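Local atomic coordinates of Plm1 (Streptomyces sp. HK803, PDB entry 4HXY), a protein that probably reduces the beta-keto group of a polyketide intermediate with NADPH, as the ketoreductase domain of the first module of phoslactomycin biosynthesis. Residues 129-134 with 141-146; 214-219 with 234-239; 302-307 with 343-348. All blocks are in the same frame, centred on the assembly; numbering follows the deposited sequence. Where two conformers were deposited one is given.

Contact 1: 129-134 with 141-146; sequences VDLPER and RALAGT
Val129 and Thr146 meet tip to tip, the methyl CG2 of Val129 lying 4.2 Å from CG2 of Thr146. The same valine methyl also faces CD1 of Leu143, at 4.3 Å, so one branch of Val129 serves two residues a helical turn apart. Leu143 in turn spreads its two methyls over the strand: while CD1 attends to Val129, CD2 comes within 4.3 Å of Leu131 CD1. These are inner residues of strand 125-131 and of helix 137-148, which follows it; the segments 129-131 and 141-146 run nearly antiparallel (169°), in a region consistent with the structural subdomain, a truncated Rossmann-like fold, of modular ketoreductases. Strands 85-90 and 160-164 flank the contact, adding Trp86, Val88 and Val163. Thr146 keeps its polar branch off this apolar seam. With OG1 beside the backbone N (chi1 -63°), the hydroxyl turns back along the helix and gives a 3.0 Å bond to Ala142 O, on the face of that carbonyl plane opposite to the one from which Thr146 N approaches. A glycine here would probably leave Val129 CG2 with a gap where the threonine methyl had been, and Ala142 O without its hydroxyl donor.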
loop_
_atom_site.group_PDB
_atom_site.type_symbol
_atom_site.label_atom_id
_atom_site.label_comp_id
_atom_site.label_asym_id
_atom_site.label_seq_id
_atom_site.Cartn_x
_atom_site.Cartn_y
_atom_site.Cartn_z
ATOM N N VAL A 129 3.609 -5.686 -14.797
ATOM C CA VAL A 129 4.815 -6.504 -14.850
ATOM C C VAL A 129 6.000 -5.756 -14.272
ATOM O O VAL A 129 6.356 -4.690 -14.760
ATOM C CB VAL A 129 5.164 -6.960 -16.262
ATOM C CG1 VAL A 129 6.289 -8.022 -16.192
ATOM C CG2 VAL A 129 3.930 -7.524 -16.989
ATOM N N ASP A 130 6.618 -6.333 -13.244
ATOM C CA ASP A 130 7.791 -5.737 -12.617
ATOM C C ASP A 130 9.058 -6.390 -13.203
ATOM O O ASP A 130 9.215 -7.609 -13.161
ATOM C CB ASP A 130 7.756 -5.869 -11.104
ATOM C CG ASP A 130 8.864 -5.070 -10.438
ATOM O OD1 ASP A 130 8.771 -3.808 -10.388
ATOM O OD2 ASP A 130 9.821 -5.712 -9.971
ATOM N N LEU A 131 9.936 -5.577 -13.768
ATOM C CA LEU A 131 11.114 -6.070 -14.462
ATOM C C LEU A 131 12.360 -5.672 -13.681
ATOM O O LEU A 131 12.338 -4.736 -12.900
ATOM C CB LEU A 131 11.208 -5.438 -15.858
ATOM C CG LEU A 131 10.006 -5.636 -16.779
ATOM C CD1 LEU A 131 10.254 -4.910 -18.075
ATOM C CD2 LEU A 131 9.724 -7.102 -17.029
ATOM N N PRO A 132 13.455 -6.398 -13.894
ATOM C CA PRO A 132 14.718 -5.912 -13.355
ATOM C C PRO A 132 15.063 -4.559 -13.940
ATOM O O PRO A 132 14.585 -4.205 -15.017
ATOM C CB PRO A 132 15.732 -6.939 -13.859
ATOM C CG PRO A 132 14.951 -8.124 -14.254
ATOM C CD PRO A 132 13.627 -7.609 -14.703
ATOM N N GLU A 133 15.888 -3.812 -13.211
ATOM C CA GLU A 133 16.372 -2.514 -13.662
ATOM C C GLU A 133 17.098 -2.635 -15.005
ATOM O O GLU A 133 16.779 -1.922 -15.962
ATOM C CB GLU A 133 17.307 -1.916 -12.610
ATOM C CG GLU A 133 16.626 -1.315 -11.391
ATOM C CD GLU A 133 16.402 0.187 -11.523
ATOM O OE1 GLU A 133 17.209 0.961 -10.955
ATOM O OE2 GLU A 133 15.434 0.596 -12.202
ATOM N N ARG A 134 18.061 -3.546 -15.077
ATOM C CA ARG A 134 18.818 -3.786 -16.297
ATOM C C ARG A 134 18.048 -4.765 -17.163
ATOM O O ARG A 134 17.836 -5.907 -16.784
ATOM C CB ARG A 134 20.220 -4.301 -15.977
ATOM C CG ARG A 134 21.045 -4.759 -17.200
ATOM C CD ARG A 134 21.183 -3.678 -18.270
ATOM N NE ARG A 134 21.731 -2.432 -17.767
ATOM C CZ ARG A 134 23.028 -2.149 -17.621
ATOM N NH1 ARG A 134 23.956 -3.044 -17.956
ATOM N NH2 ARG A 134 23.416 -0.964 -17.158
ATOM N N ARG A 141 12.590 -11.031 -23.540
ATOM C CA ARG A 141 11.810 -12.163 -24.037
ATOM C C ARG A 141 10.676 -12.574 -23.114
ATOM O O ARG A 141 9.615 -12.995 -23.586
ATOM C CB ARG A 141 12.714 -13.374 -24.315
ATOM C CG ARG A 141 13.691 -13.181 -25.456
ATOM C CD ARG A 141 14.280 -14.539 -25.884
ATOM N NE ARG A 141 14.887 -15.242 -24.746
ATOM C CZ ARG A 141 16.157 -15.113 -24.347
ATOM N NH1 ARG A 141 17.018 -14.318 -24.997
ATOM N NH2 ARG A 141 16.581 -15.795 -23.286
ATOM N N ALA A 142 10.898 -12.449 -21.814
ATOM C CA ALA A 142 9.868 -12.733 -20.850
ATOM C C ALA A 142 8.718 -11.738 -21.014
ATOM O O ALA A 142 7.570 -12.118 -20.958
ATOM C CB ALA A 142 10.429 -12.695 -19.428
ATOM N N LEU A 143 9.044 -10.465 -21.201
ATOM C CA LEU A 143 8.009 -9.455 -21.415
ATOM C C LEU A 143 7.267 -9.655 -22.736
ATOM O O LEU A 143 6.071 -9.543 -22.813
ATOM C CB LEU A 143 8.575 -8.036 -21.370
ATOM C CG LEU A 143 7.471 -6.985 -21.527
ATOM C CD1 LEU A 143 6.525 -7.004 -20.350
ATOM C CD2 LEU A 143 8.047 -5.646 -21.672
ATOM N N ALA A 144 8.006 -9.966 -23.781
ATOM C CA ALA A 144 7.389 -10.146 -25.087
ATOM C C ALA A 144 6.406 -11.301 -25.077
ATOM O O ALA A 144 5.318 -11.187 -25.600
ATOM C CB ALA A 144 8.448 -10.358 -26.134
ATOM N N GLY A 145 6.795 -12.401 -24.456
ATOM C CA GLY A 145 5.904 -13.556 -24.301
ATOM C C GLY A 145 4.635 -13.194 -23.556
ATOM O O GLY A 145 3.547 -13.630 -23.913
ATOM N N THR A 146 4.770 -12.361 -22.526
ATOM C CA THR A 146 3.631 -11.928 -21.732
ATOM C C THR A 146 2.672 -11.065 -22.554
ATOM O O THR A 146 1.463 -11.270 -22.497
ATOM C CB THR A 146 4.125 -11.177 -20.460
ATOM O OG1 THR A 146 4.879 -12.088 -19.647
ATOM C CG2 THR A 146 2.969 -10.611 -19.652
#

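Contact 2: 214-219 with 234-239; sequences DRILLL and EGIRAF
Ile236 lies across Ile216 and meets the end of Leu218. Its branch methyl CG2 lies 3.9 Å from CD1 of Ile216, the two isoleucine side chains crossing obliquely. Its other end, CD1, reaches toward Leu218 tip to tip and stops 4.0 Å from that leucine's CD1. The two branches of Ile236 part at CB, and chi1 (-66°) decides their places, CG1 beside the backbone N and CG2 anti to it. Ile216 and Leu218, two positions apart, both direct their side chains to this face of strand 215-220; the backbones stay well separated, with 8.5 Å between the CA atoms of Ile216 and Ile236. Helix 198-210 closes the same pocket of carbons: Ala204 touches both Leu218 and Ile236, and Val207 touches Ile216. Phe239 N bonds to Ile236 O at 3.2 Å, the same oxygen lying in plane at the edge of the phenylalanine ring. On the other face of the strand, Leu217 and Leu219 pack against helix 253-265, and Leu219 also touches the bound NADPH. Helix 229-237 links strand 215-220 to the parallel strand 242-247, and Ile236 further rests on Ala243 of that second strand. The arrangement is that of a beta-alpha-beta crossover, the repeating unit of the NADPH-binding Rossmann fold of short-chain dehydrogenases/reductases.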
loop_
_atom_site.group_PDB
_atom_site.type_symbol
_atom_site.label_atom_id
_atom_site.label_comp_id
_atom_site.label_asym_id
_atom_site.label_seq_id
_atom_site.Cartn_x
_atom_site.Cartn_y
_atom_site.Cartn_z
ATOM N N ASP A 214 7.099 6.685 28.787
ATOM C CA ASP A 214 7.205 7.951 29.539
ATOM C C ASP A 214 6.239 9.022 29.025
ATOM O O ASP A 214 5.670 9.767 29.820
ATOM C CB ASP A 214 8.629 8.506 29.452
ATOM C CG ASP A 214 9.639 7.712 30.274
ATOM O OD1 ASP A 214 9.235 7.028 31.255
ATOM O OD2 ASP A 214 10.856 7.767 29.919
ATOM N N ARG A 215 6.068 9.105 27.706
ATOM C CA ARG A 215 5.313 10.184 27.056
ATOM C C ARG A 215 4.570 9.657 25.845
ATOM O O ARG A 215 5.144 8.922 25.054
ATOM C CB ARG A 215 6.232 11.276 26.548
ATOM C CG ARG A 215 7.013 11.970 27.584
ATOM C CD ARG A 215 7.466 13.291 27.034
ATOM N NE ARG A 215 8.464 13.880 27.919
ATOM C CZ ARG A 215 9.016 15.065 27.721
ATOM N NH1 ARG A 215 8.660 15.798 26.664
ATOM N NH2 ARG A 215 9.920 15.508 28.582
ATOM N N ILE A 216 3.313 10.060 25.707
ATOM C CA ILE A 216 2.509 9.721 24.541
ATOM C C ILE A 216 2.119 11.017 23.840
ATOM O O ILE A 216 1.504 11.896 24.447
ATOM C CB ILE A 216 1.274 8.898 24.935
ATOM C CG1 ILE A 216 1.709 7.600 25.603
ATOM C CG2 ILE A 216 0.409 8.588 23.696
ATOM C CD1 ILE A 216 0.585 6.871 26.308
ATOM N N LEU A 217 2.537 11.157 22.590
ATOM C CA LEU A 217 2.256 12.351 21.795
ATOM C C LEU A 217 1.306 11.984 20.655
ATOM O O LEU A 217 1.605 11.097 19.839
ATOM C CB LEU A 217 3.536 12.936 21.232
ATOM C CG LEU A 217 4.584 13.513 22.200
ATOM C CD1 LEU A 217 5.504 14.414 21.419
ATOM C CD2 LEU A 217 3.938 14.301 23.321
ATOM N N LEU A 218 0.167 12.674 20.618
ATOM C CA LEU A 218 -0.858 12.452 19.603
ATOM C C LEU A 218 -0.735 13.596 18.611
ATOM O O LEU A 218 -0.897 14.770 18.973
ATOM C CB LEU A 218 -2.244 12.439 20.211
ATOM C CG LEU A 218 -2.515 11.499 21.375
ATOM C CD1 LEU A 218 -3.966 11.659 21.765
ATOM C CD2 LEU A 218 -2.186 10.026 21.058
ATOM N N LEU A 219 -0.392 13.271 17.376
ATOM C CA LEU A 219 -0.128 14.301 16.355
ATOM C C LEU A 219 -1.201 14.282 15.273
ATOM O O LEU A 219 -1.523 13.231 14.716
ATOM C CB LEU A 219 1.247 14.055 15.726
ATOM C CG LEU A 219 1.755 15.057 14.686
ATOM C CD1 LEU A 219 3.279 15.113 14.682
ATOM C CD2 LEU A 219 1.243 14.666 13.300
ATOM N N GLU A 234 -7.578 12.958 28.736
ATOM C CA GLU A 234 -7.906 12.727 30.149
ATOM C C GLU A 234 -7.802 11.241 30.479
ATOM O O GLU A 234 -7.147 10.851 31.458
ATOM C CB GLU A 234 -9.310 13.252 30.462
ATOM C CG GLU A 234 -9.671 13.248 31.941
ATOM C CD GLU A 234 -10.913 14.076 32.246
ATOM O OE1 GLU A 234 -11.648 14.442 31.289
ATOM O OE2 GLU A 234 -11.144 14.365 33.447
ATOM N N GLY A 235 -8.396 10.417 29.624
ATOM C CA GLY A 235 -8.364 8.970 29.794
ATOM C C GLY A 235 -6.975 8.370 29.759
ATOM O O GLY A 235 -6.673 7.470 30.534
ATOM N N ILE A 236 -6.131 8.872 28.855
ATOM C CA ILE A 236 -4.728 8.465 28.775
ATOM C C ILE A 236 -3.927 8.936 29.990
ATOM O O ILE A 236 -3.097 8.202 30.519
ATOM C CB ILE A 236 -4.036 9.066 27.528
ATOM C CG1 ILE A 236 -4.613 8.495 26.239
ATOM C CG2 ILE A 236 -2.545 8.803 27.567
ATOM C CD1 ILE A 236 -4.101 9.233 24.990
ATOM N N ARG A 237 -4.174 10.171 30.424
ATOM C CA ARG A 237 -3.398 10.757 31.527
ATOM C C ARG A 237 -3.595 10.048 32.872
ATOM O O ARG A 237 -2.754 10.161 33.770
ATOM C CB ARG A 237 -3.697 12.241 31.657
ATOM C CG ARG A 237 -2.953 13.066 30.628
ATOM C CD ARG A 237 -3.464 14.479 30.594
ATOM N NE ARG A 237 -2.794 15.245 29.555
ATOM C CZ ARG A 237 -3.298 16.309 28.937
ATOM N NH1 ARG A 237 -4.510 16.773 29.241
ATOM N NH2 ARG A 237 -2.583 16.920 28.004
ATOM N N ALA A 238 -4.677 9.296 32.995
ATOM C CA ALA A 238 -4.912 8.481 34.197
ATOM C C ALA A 238 -3.872 7.360 34.458
ATOM O O ALA A 238 -3.786 6.857 35.576
ATOM C CB ALA A 238 -6.295 7.893 34.135
ATOM N N PHE A 239 -3.087 6.987 33.443
ATOM C CA PHE A 239 -2.247 5.770 33.468
ATOM C C PHE A 239 -0.728 5.931 33.727
ATOM O O PHE A 239 -0.001 4.922 33.819
ATOM C CB PHE A 239 -2.402 5.017 32.136
ATOM C CG PHE A 239 -3.712 4.301 31.978
ATOM C CD1 PHE A 239 -3.885 3.026 32.495
ATOM C CD2 PHE A 239 -4.762 4.887 31.287
ATOM C CE1 PHE A 239 -5.093 2.354 32.339
ATOM C CE2 PHE A 239 -5.961 4.224 31.122
ATOM C CZ PHE A 239 -6.127 2.948 31.647
#

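Contact 3: 302-307 with 343-348; sequences EGALLL and DALARR
Two neighbouring helices of the Rossmann fold, 290-310 and 333-351, pack here almost parallel, their segments inclined by 13° with axes 10.9 Å apart. They lie on either side of strand 316-322 in the sequence, as successive helices of alternating beta-alpha units do. Leu345 reaches between the two helices. Its CG is turned away from the backbone N (chi1 177°), which carries both methyls toward the other helix: CD2 presses on CB of Ala304 at a close 3.5 Å, and CD1 meets CD2 of Leu305 at 4.1 Å. The small alanine probably allows the leucine to come so near the opposing backbone; CD2 of Leu345 also lies 3.7 Å from Ala304 O. The CB of Leu305 points past helix 333-351 rather than at it, yet the end of the side chain comes nearer and finds a second neighbour. Arg348, extended as far as a bend at chi3 (79°), crosses Leu305 at about a right angle and brings NH2 to 3.6 Å from Leu305 CD2. The charge of this arginine is answered by a salt bridge to OD2 of Asp308, one residue beyond the segment. Helix 105-120 lies over the same place, with Val105 against Leu345 and Arg348, and Arg106 against Leu305. A water at the edge of the guanidinium, in its plane, donates to Leu305 O at 2.7 Å and accepts a weak bond from Arg348 NH2.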
loop_
_atom_site.group_PDB
_atom_site.type_symbol
_atom_site.label_atom_id
_atom_site.label_comp_id
_atom_site.label_asym_id
_atom_site.label_seq_id
_atom_site.Cartn_x
_atom_site.Cartn_y
_atom_site.Cartn_z
ATOM N N GLU A 302 3.979 10.903 2.091
ATOM C CA GLU A 302 4.981 11.923 2.365
ATOM C C GLU A 302 5.246 12.026 3.883
ATOM O O GLU A 302 6.398 12.217 4.287
ATOM C CB GLU A 302 4.589 13.266 1.729
ATOM C CG GLU A 302 4.371 13.183 0.190
ATOM C CD GLU A 302 5.529 12.530 -0.589
ATOM O OE1 GLU A 302 6.714 12.842 -0.302
ATOM O OE2 GLU A 302 5.255 11.690 -1.488
ATOM N N GLY A 303 4.206 11.891 4.707
ATOM C CA GLY A 303 4.370 11.766 6.162
ATOM C C GLY A 303 5.288 10.625 6.569
ATOM O O GLY A 303 6.204 10.791 7.362
ATOM N N ALA A 304 5.044 9.436 6.034
ATOM C CA ALA A 304 5.869 8.291 6.378
ATOM C C ALA A 304 7.322 8.455 5.954
ATOM O O ALA A 304 8.235 8.071 6.708
ATOM C CB ALA A 304 5.281 7.023 5.783
ATOM N N LEU A 305 7.535 9.010 4.755
ATOM C CA LEU A 305 8.868 9.222 4.226
ATOM C C LEU A 305 9.604 10.246 5.081
ATOM O O LEU A 305 10.799 10.101 5.333
ATOM C CB LEU A 305 8.823 9.708 2.785
ATOM C CG LEU A 305 8.471 8.604 1.783
ATOM C CD1 LEU A 305 8.084 9.207 0.422
ATOM C CD2 LEU A 305 9.551 7.537 1.615
ATOM N N LEU A 306 8.886 11.276 5.510
ATOM C CA LEU A 306 9.505 12.316 6.354
ATOM C C LEU A 306 9.872 11.722 7.712
ATOM O O LEU A 306 10.990 11.932 8.208
ATOM C CB LEU A 306 8.562 13.498 6.520
ATOM C CG LEU A 306 9.080 14.712 7.303
ATOM C CD1 LEU A 306 10.366 15.270 6.701
ATOM C CD2 LEU A 306 7.994 15.773 7.356
ATOM N N LEU A 307 8.972 10.920 8.282
ATOM C CA LEU A 307 9.248 10.265 9.564
ATOM C C LEU A 307 10.457 9.345 9.472
ATOM O O LEU A 307 11.280 9.300 10.376
ATOM C CB LEU A 307 8.052 9.469 10.057
ATOM C CG LEU A 307 6.862 10.285 10.559
ATOM C CD1 LEU A 307 5.573 9.452 10.497
ATOM C CD2 LEU A 307 7.113 10.813 11.971
ATOM N N ASP A 343 3.732 -0.234 2.521
ATOM C CA ASP A 343 4.245 -1.591 2.641
ATOM C C ASP A 343 5.668 -1.626 2.109
ATOM O O ASP A 343 6.530 -2.282 2.688
ATOM C CB ASP A 343 3.343 -2.576 1.880
ATOM C CG ASP A 343 1.896 -2.558 2.375
ATOM O OD1 ASP A 343 1.632 -2.040 3.491
ATOM O OD2 ASP A 343 0.994 -3.083 1.656
ATOM N N ALA A 344 5.928 -0.888 1.024
ATOM C CA ALA A 344 7.278 -0.857 0.445
ATOM C C ALA A 344 8.267 -0.141 1.340
ATOM O O ALA A 344 9.407 -0.562 1.434
ATOM C CB ALA A 344 7.293 -0.228 -0.938
ATOM N N LEU A 345 7.824 0.935 1.990
ATOM C CA LEU A 345 8.693 1.678 2.891
ATOM C C LEU A 345 9.116 0.781 4.059
ATOM O O LEU A 345 10.279 0.819 4.450
ATOM C CB LEU A 345 8.004 2.925 3.418
ATOM C CG LEU A 345 8.793 3.729 4.431
ATOM C CD1 LEU A 345 10.129 4.194 3.866
ATOM C CD2 LEU A 345 7.917 4.890 4.904
ATOM N N ALA A 346 8.207 -0.024 4.610
ATOM C CA ALA A 346 8.608 -0.916 5.689
ATOM C C ALA A 346 9.697 -1.868 5.206
ATOM O O ALA A 346 10.665 -2.112 5.926
ATOM C CB ALA A 346 7.428 -1.673 6.282
ATOM N N ARG A 347 9.534 -2.426 4.005
ATOM C CA ARG A 347 10.562 -3.319 3.440
ATOM C C ARG A 347 11.894 -2.584 3.281
ATOM O O ARG A 347 12.955 -3.125 3.598
ATOM C CB ARG A 347 10.114 -3.892 2.093
ATOM C CG ARG A 347 8.990 -4.876 2.198
ATOM C CD ARG A 347 8.751 -5.676 0.918
ATOM N NE ARG A 347 8.136 -4.871 -0.135
ATOM C CZ ARG A 347 8.753 -4.416 -1.226
ATOM N NH1 ARG A 347 10.043 -4.693 -1.469
ATOM N NH2 ARG A 347 8.055 -3.689 -2.096
ATOM N N ARG A 348 11.820 -1.361 2.789
ATOM C CA ARG A 348 13.004 -0.548 2.532
ATOM C C ARG A 348 13.760 -0.282 3.826
ATOM O O ARG A 348 14.992 -0.426 3.890
ATOM C CB ARG A 348 12.636 0.762 1.837
ATOM C CG ARG A 348 13.820 1.524 1.297
ATOM C CD ARG A 348 13.410 2.854 0.716
ATOM N NE ARG A 348 13.181 3.867 1.748
ATOM C CZ ARG A 348 12.860 5.132 1.506
ATOM N NH1 ARG A 348 12.688 5.562 0.263
ATOM N NH2 ARG A 348 12.724 5.982 2.514
HETATM O O HOH W 1 12.580 8.801 3.729
#

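The three contacts follow one another along the chain, each closing before the next opens. Contact 1 and contact 2 lie on opposite sides of the chain's centre, about 51 Å apart between centres, whereas contact 3 falls between them, about 27 Å from the first and 25 Å from the second. Contacts 2 and 3 share the NADPH-binding Rossmann domain, contact 2 joining strand 215-220 to helix 229-237 and contact 3 joining two helices. Contact 1 lies on strand 125-131 and helix 137-148, probably in the structural subdomain, and helix 105-120, which leads into strand 125-131, reaches contact 3. That helix thus ties the probable structural half of the ketoreductase to its cofactor-binding half.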